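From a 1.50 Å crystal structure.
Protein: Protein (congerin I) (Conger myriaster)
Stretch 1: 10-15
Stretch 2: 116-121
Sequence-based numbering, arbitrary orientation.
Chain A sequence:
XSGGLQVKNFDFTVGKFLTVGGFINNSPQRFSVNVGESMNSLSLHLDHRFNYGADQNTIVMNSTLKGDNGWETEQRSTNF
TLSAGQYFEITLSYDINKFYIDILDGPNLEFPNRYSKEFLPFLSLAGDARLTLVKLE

Stretch 1, residues 10-15: FDFTVG
Stretch 2 (116-121) SKEFLP

How do the two stretches lie against each other? They run antiparallel, meeting at a single backbone bridge where Thr-13 pairs with Phe-119, their CA atoms 4.4 Å apart. Val-14 then falls opposite Glu-118 (CA to CA 5.6 Å) and Phe-12 opposite Leu-120 (5.8 Å). The contact is small, burying 323 Å² in all, and joins residues at least 103 positions apart in sequence.

What does the start of stretch 2 contribute? Ser-116, at phi/psi 49/52, is out of reach. Lys-117 (-86/141; chi1 to chi4 m, m, t, t) leads its chain end away, offering little beyond its carbonyl O, 4.4 Å from Val-14 CG2. Glu-118 (-119/-2) does more through its backbone: its O accepts a weak hydrogen bond from Val-14 N at 3.4 Å, with an angle of 144° at the hydrogen, and receives a CA-H...O contact from Thr-13 CA, also 3.4 Å. Water 2 reinforces this end, accepting from Val-14 N at 3.2 Å and donating to Glu-118 O at 2.8 Å. The methylene part of Glu-118 (chi1 m, chi2 t, chi3 -53°) packs CG 4.2 Å from CG2 of Val-14 (-54/131, chi1 t), while its charged end can remain in this exposed setting.

How does Phe-119 fill the middle? Its extended backbone (-152/137), with chi1 t and chi2 64°, brings the end of the ring nearer stretch 1. Thr-13 (-108/175, chi1 p) places CG2 3.6 Å from Phe-119 CD1, and Asp-11 (-103/103, chi1 m) has its CA 3.9 Å from Phe-119 CE1; both atoms lie at the ring edge. A flat aromatic can thus reach along two residues of the partner. In the backbone, Phe-119 CA approaches Phe-12 O at 3.6 Å in a CA-H...O contact.

What secures the far end? Leu-120 (-128/110) donates from N to Phe-12 O at 3.2 Å and 155°, the better of the two direct hydrogen bonds. Water 1 bridges the same pair, accepting from Phe-12 N and donating to Leu-120 O, each at 2.8 Å. Both side chains are buried: Leu-120 (chi1 m, chi2 t) sets CD1 3.9 Å from CE2 of Phe-12 (-82/87, chi1 t, chi2 31°), an apolar pairing suited to a site shielded from solvent. Pro-121 (-83/-11, C-gamma endo) points away and makes no contact.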

# COMPACT_ATOMS: atom_id res chain seq x y z
N PHE A 10 -6.81 -2.41 3.35
CA PHE A 10 -6.49 -1.17 4.03
C PHE A 10 -7.67 -0.20 4.06
O PHE A 10 -7.96 0.45 3.07
CB PHE A 10 -5.28 -0.50 3.35
CG PHE A 10 -3.90 -1.07 3.67
CD1 PHE A 10 -3.71 -2.14 4.56
CD2 PHE A 10 -2.78 -0.50 3.07
CE1 PHE A 10 -2.43 -2.61 4.84
CE2 PHE A 10 -1.50 -0.98 3.35
CZ PHE A 10 -1.33 -2.03 4.24
N ASP A 11 -8.40 -0.14 5.17
CA ASP A 11 -9.47 0.83 5.32
C ASP A 11 -8.93 1.91 6.22
O ASP A 11 -8.81 1.74 7.44
CB ASP A 11 -10.71 0.26 5.99
CG ASP A 11 -11.43 -0.81 5.22
OD1 ASP A 11 -11.48 -0.74 4.00
OD2 ASP A 11 -11.94 -1.73 5.84
N PHE A 12 -8.57 3.04 5.65
CA PHE A 12 -8.03 4.13 6.43
C PHE A 12 -9.23 4.87 7.01
O PHE A 12 -9.79 5.79 6.41
CB PHE A 12 -7.16 5.02 5.52
CG PHE A 12 -6.46 6.15 6.26
CD1 PHE A 12 -6.07 5.99 7.59
CD2 PHE A 12 -6.20 7.35 5.61
CE1 PHE A 12 -5.44 7.02 8.28
CE2 PHE A 12 -5.56 8.39 6.30
CZ PHE A 12 -5.18 8.22 7.64
N THR A 13 -9.66 4.39 8.17
CA THR A 13 -10.80 4.97 8.87
C THR A 13 -10.30 5.71 10.10
O THR A 13 -9.10 5.63 10.42
CB THR A 13 -11.79 3.86 9.31
OG1 THR A 13 -11.05 2.91 10.09
CG2 THR A 13 -12.44 3.17 8.12
N VAL A 14 -11.19 6.41 10.81
CA VAL A 14 -10.81 7.06 12.05
C VAL A 14 -10.16 6.07 13.01
O VAL A 14 -10.64 4.94 13.20
CB VAL A 14 -12.09 7.68 12.67
CG1 VAL A 14 -11.86 8.05 14.13
CG2 VAL A 14 -12.48 8.92 11.87
N GLY A 15 -9.02 6.48 13.55
CA GLY A 15 -8.29 5.69 14.53
C GLY A 15 -7.18 4.83 13.93
O GLY A 15 -6.38 4.30 14.69
N SER A 116 -15.45 16.59 7.39
CA SER A 116 -15.99 15.58 8.31
C SER A 116 -15.98 14.16 7.75
O SER A 116 -16.96 13.40 7.75
CB SER A 116 -17.40 16.00 8.72
OG SER A 116 -17.31 17.26 9.39
N LYS A 117 -14.81 13.78 7.28
CA LYS A 117 -14.60 12.47 6.70
C LYS A 117 -14.28 11.46 7.77
O LYS A 117 -13.61 11.76 8.75
CB LYS A 117 -13.45 12.50 5.70
CG LYS A 117 -13.76 13.37 4.50
CD LYS A 117 -15.01 12.83 3.83
CE LYS A 117 -15.11 13.43 2.46
NZ LYS A 117 -16.19 12.75 1.78
N GLU A 118 -14.83 10.25 7.60
CA GLU A 118 -14.55 9.15 8.50
C GLU A 118 -13.90 7.97 7.81
O GLU A 118 -13.57 6.97 8.45
CB GLU A 118 -15.85 8.69 9.15
CG GLU A 118 -16.26 9.74 10.17
CD GLU A 118 -17.57 9.48 10.87
OE1 GLU A 118 -18.58 9.26 10.20
OE2 GLU A 118 -17.57 9.51 12.09
N PHE A 119 -13.71 8.08 6.49
CA PHE A 119 -13.08 7.05 5.68
C PHE A 119 -12.44 7.79 4.50
O PHE A 119 -13.08 8.70 3.95
CB PHE A 119 -14.14 6.05 5.19
CG PHE A 119 -13.56 5.05 4.21
CD1 PHE A 119 -12.57 4.15 4.63
CD2 PHE A 119 -13.95 5.08 2.87
CE1 PHE A 119 -11.97 3.31 3.71
CE2 PHE A 119 -13.35 4.23 1.95
CZ PHE A 119 -12.36 3.35 2.37
N LEU A 120 -11.21 7.44 4.11
CA LEU A 120 -10.54 8.08 2.98
C LEU A 120 -10.04 7.01 2.02
O LEU A 120 -9.12 6.26 2.38
CB LEU A 120 -9.34 8.90 3.43
CG LEU A 120 -9.64 10.09 4.33
CD1 LEU A 120 -8.33 10.66 4.85
CD2 LEU A 120 -10.38 11.17 3.56
N PRO A 121 -10.61 6.85 0.83
CA PRO A 121 -10.29 5.78 -0.12
C PRO A 121 -9.08 5.98 -1.02
O PRO A 121 -8.67 5.05 -1.71
CB PRO A 121 -11.56 5.63 -0.91
CG PRO A 121 -11.99 7.07 -1.05
CD PRO A 121 -11.78 7.59 0.36
O HOH W 1 -8.87 3.48 2.95
O HOH W 2 -14.42 6.13 11.03